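Local coordinates for effector protein HopAB2 (PDB 2FD4) that acts as a virulence effector whose C-terminal domain is an E3 ubiquitin ligase, suppressing programmed cell death in susceptible plants, at residues 63-68 / 116-121. Numbering follows the deposited sequence.
Sequences GLAGNP and YAFRIV
Pro-68 lies over one face of the Tyr-116 ring, the two side chains side by side and pointing the same way. A CH-pi contact defines the overlap: Pro-68 CB sits 3.8 Å from the centroid of the Tyr-116 ring, 21° off its normal and displaced toward the rim at CE2 and CZ. CG and CD of the proline continue past CZ toward the hydroxyl, CD coming to 3.4 Å from Tyr-116 OH. CG of Tyr-116 is anti to its own carbonyl carbon and beside the backbone N (chi1 -72°), and the ring lies next to residues 65-68. Two successive carbonyl oxygens meet the ring at its edge, in its plane: Ala-65 O, 3.2 Å from Tyr-116 CD1, and Gly-66 O. A water donates to Gly-66 O and makes a weak contact with the tyrosine hydroxyl.

Beyond the ring, the backbones pair as antiparallel central strands of the mixed four-stranded sheet in this U-box-like ligase domain. Gly-63 and Phe-118 form a hydrogen-bonded pair, with Phe-118 N to Gly-63 O at 2.8 Å and the reciprocal bond from Gly-63 N to Phe-118 O. Ala-65 N continues the pairing to Tyr-116 O, nearly straight at 176°, although the donor is tilted from the carbonyl plane.

The sheet's two faces carry different groups. Leu-64 and Ala-117 share one, where Leu-64 CD1 touches Tyr-116 CB at 3.7 Å and, more loosely, Ala-117 CB; the leucine also packs on Pro-102, inferred to bind E2, and on Met-86. On the Phe-118 side, Ala-65 CB lies at the ring edge, 4.3 Å from Phe-118 CE2, while Leu-83 touches both side chains and Ile-20 packs against the phenylalanine.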
ATOM      1  N   GLY A  63       1.299   2.970  -2.640  1.00 46.26           N
ATOM      2  CA  GLY A  63       0.414   4.115  -2.507  1.00 45.52           C
ATOM      3  C   GLY A  63      -1.003   3.680  -2.510  1.00 46.31           C
ATOM      4  O   GLY A  63      -1.420   2.821  -3.317  1.00 45.79           O
ATOM      5  N   LEU A  64      -1.767   4.187  -1.547  1.00 46.05           N
ATOM      6  CA  LEU A  64      -3.176   3.884  -1.442  1.00 46.45           C
ATOM      7  C   LEU A  64      -3.937   5.117  -1.892  1.00 46.45           C
ATOM      8  O   LEU A  64      -3.815   6.175  -1.303  1.00 46.66           O
ATOM      9  CB  LEU A  64      -3.599   3.516  -0.002  1.00 46.78           C
ATOM     10  CG  LEU A  64      -4.968   2.856   0.169  1.00 45.58           C
ATOM     11  CD1 LEU A  64      -5.004   1.441  -0.343  1.00 45.73           C
ATOM     12  CD2 LEU A  64      -5.424   2.912   1.654  1.00 48.15           C
ATOM     13  N   ALA A  65      -4.776   4.943  -2.905  1.00 47.00           N
ATOM     14  CA  ALA A  65      -5.672   5.993  -3.400  1.00 46.71           C
ATOM     15  C   ALA A  65      -6.888   6.190  -2.515  1.00 45.89           C
ATOM     16  O   ALA A  65      -7.345   5.290  -1.844  1.00 44.84           O
ATOM     17  CB  ALA A  65      -6.158   5.640  -4.788  1.00 46.28           C
ATOM     18  N   GLY A  66      -7.471   7.393  -2.592  1.00 46.57           N
ATOM     19  CA  GLY A  66      -8.723   7.640  -1.870  1.00 45.31           C
ATOM     20  C   GLY A  66      -9.972   7.202  -2.587  1.00 45.48           C
ATOM     21  O   GLY A  66     -11.023   7.063  -1.987  1.00 44.86           O
ATOM     22  N   ASN A  67      -9.871   7.023  -3.911  1.00 45.13           N
ATOM     23  CA  ASN A  67     -10.970   6.476  -4.687  1.00 45.98           C
ATOM     24  C   ASN A  67     -10.494   5.342  -5.534  1.00 44.27           C
ATOM     25  O   ASN A  67      -9.338   5.391  -6.006  1.00 42.38           O
ATOM     26  CB  ASN A  67     -11.580   7.582  -5.526  1.00 45.51           C
ATOM     27  CG  ASN A  67     -12.039   8.715  -4.632  1.00 51.93           C
ATOM     28  OD1 ASN A  67     -13.038   8.581  -3.936  1.00 55.70           O
ATOM     29  ND2 ASN A  67     -11.238   9.782  -4.551  1.00 56.43           N
ATOM     30  N   PRO A  68     -11.353   4.325  -5.707  1.00 45.77           N
ATOM     31  CA  PRO A  68     -10.995   3.168  -6.507  1.00 46.02           C
ATOM     32  C   PRO A  68     -11.118   3.379  -8.023  1.00 45.97           C
ATOM     33  O   PRO A  68     -11.983   4.138  -8.500  1.00 44.08           O
ATOM     34  CB  PRO A  68     -12.004   2.123  -6.041  1.00 46.55           C
ATOM     35  CG  PRO A  68     -13.192   2.863  -5.725  1.00 46.88           C
ATOM     36  CD  PRO A  68     -12.722   4.188  -5.159  1.00 45.26           C
ATOM     37  N   TYR A 116      -7.444   0.099  -5.241  1.00 46.62           N
ATOM     38  CA  TYR A 116      -6.963   1.234  -4.520  1.00 46.64           C
ATOM     39  C   TYR A 116      -5.473   1.294  -4.400  1.00 45.68           C
ATOM     40  O   TYR A 116      -4.984   2.387  -4.214  1.00 44.99           O
ATOM     41  CB  TYR A 116      -7.524   1.249  -3.081  1.00 46.96           C
ATOM     42  CG  TYR A 116      -8.985   1.578  -2.917  1.00 45.50           C
ATOM     43  CD1 TYR A 116      -9.375   2.851  -2.539  1.00 46.91           C
ATOM     44  CD2 TYR A 116      -9.959   0.599  -2.980  1.00 46.20           C
ATOM     45  CE1 TYR A 116     -10.650   3.161  -2.332  1.00 46.88           C
ATOM     46  CE2 TYR A 116     -11.287   0.902  -2.739  1.00 48.99           C
ATOM     47  CZ  TYR A 116     -11.608   2.209  -2.417  1.00 51.12           C
ATOM     48  OH  TYR A 116     -12.886   2.597  -2.165  1.00 51.50           O
ATOM     49  N   ALA A 117      -4.773   0.148  -4.388  1.00 46.34           N
ATOM     50  CA  ALA A 117      -3.337   0.103  -4.021  1.00 44.47           C
ATOM     51  C   ALA A 117      -2.437  -0.014  -5.258  1.00 45.61           C
ATOM     52  O   ALA A 117      -2.764  -0.737  -6.208  1.00 43.74           O
ATOM     53  CB  ALA A 117      -3.049  -1.020  -3.055  1.00 45.85           C
ATOM     54  N   PHE A 118      -1.326   0.722  -5.213  1.00 44.93           N
ATOM     55  CA  PHE A 118      -0.319   0.753  -6.299  1.00 45.31           C
ATOM     56  C   PHE A 118       1.014   0.381  -5.679  1.00 45.13           C
ATOM     57  O   PHE A 118       1.384   0.910  -4.630  1.00 44.92           O
ATOM     58  CB  PHE A 118      -0.263   2.153  -6.879  1.00 44.98           C
ATOM     59  CG  PHE A 118      -1.511   2.515  -7.583  1.00 46.00           C
ATOM     60  CD1 PHE A 118      -1.646   2.237  -8.929  1.00 44.28           C
ATOM     61  CD2 PHE A 118      -2.583   3.072  -6.897  1.00 44.18           C
ATOM     62  CE1 PHE A 118      -2.814   2.527  -9.602  1.00 44.58           C
ATOM     63  CE2 PHE A 118      -3.772   3.358  -7.560  1.00 42.63           C
ATOM     64  CZ  PHE A 118      -3.881   3.087  -8.923  1.00 45.63           C
ATOM     65  N   ARG A 119       1.683  -0.628  -6.223  1.00 44.06           N
ATOM     66  CA  ARG A 119       3.023  -0.984  -5.778  1.00 44.46           C
ATOM     67  C   ARG A 119       4.095  -0.047  -6.344  1.00 45.85           C
ATOM     68  O   ARG A 119       4.141   0.208  -7.558  1.00 44.24           O
ATOM     69  CB  ARG A 119       3.298  -2.452  -6.167  1.00 44.85           C
ATOM     70  CG  ARG A 119       4.690  -2.866  -5.917  1.00 44.43           C
ATOM     71  CD  ARG A 119       4.822  -4.353  -5.956  1.00 47.57           C
ATOM     72  NE  ARG A 119       4.824  -4.825  -7.296  1.00 47.61           N
ATOM     73  CZ  ARG A 119       5.889  -4.949  -8.088  1.00 50.42           C
ATOM     74  NH1 ARG A 119       7.141  -4.653  -7.683  1.00 53.16           N
ATOM     75  NH2 ARG A 119       5.714  -5.381  -9.321  1.00 46.26           N
ATOM     76  N   ILE A 120       4.942   0.510  -5.455  1.00 45.62           N
ATOM     77  CA  ILE A 120       5.976   1.427  -5.905  1.00 46.89           C
ATOM     78  C   ILE A 120       7.249   0.642  -6.259  1.00 47.24           C
ATOM     79  O   ILE A 120       7.765  -0.134  -5.442  1.00 46.82           O
ATOM     80  CB  ILE A 120       6.277   2.517  -4.868  1.00 46.78           C
ATOM     81  CG1 ILE A 120       4.982   3.139  -4.329  1.00 46.66           C
ATOM     82  CG2 ILE A 120       7.162   3.616  -5.482  1.00 45.94           C
ATOM     83  CD1 ILE A 120       3.963   3.504  -5.399  1.00 47.75           C
ATOM     84  N   VAL A 121       7.703   0.831  -7.486  1.00 47.16           N
ATOM     85  CA  VAL A 121       8.882   0.163  -8.031  1.00 47.76           C
ATOM     86  C   VAL A 121       9.985   1.166  -8.381  1.00 47.79           C
ATOM     87  O   VAL A 121       9.730   2.363  -8.545  1.00 47.63           O
ATOM     88  CB  VAL A 121       8.535  -0.652  -9.300  1.00 47.83           C
ATOM     89  CG1 VAL A 121       7.456  -1.694  -8.986  1.00 46.53           C
ATOM     90  CG2 VAL A 121       8.082   0.251 -10.447  1.00 47.11           C
TER
HETATM   91  O   HOH W   1     -12.441   5.607  -0.450  1.00 43.76           O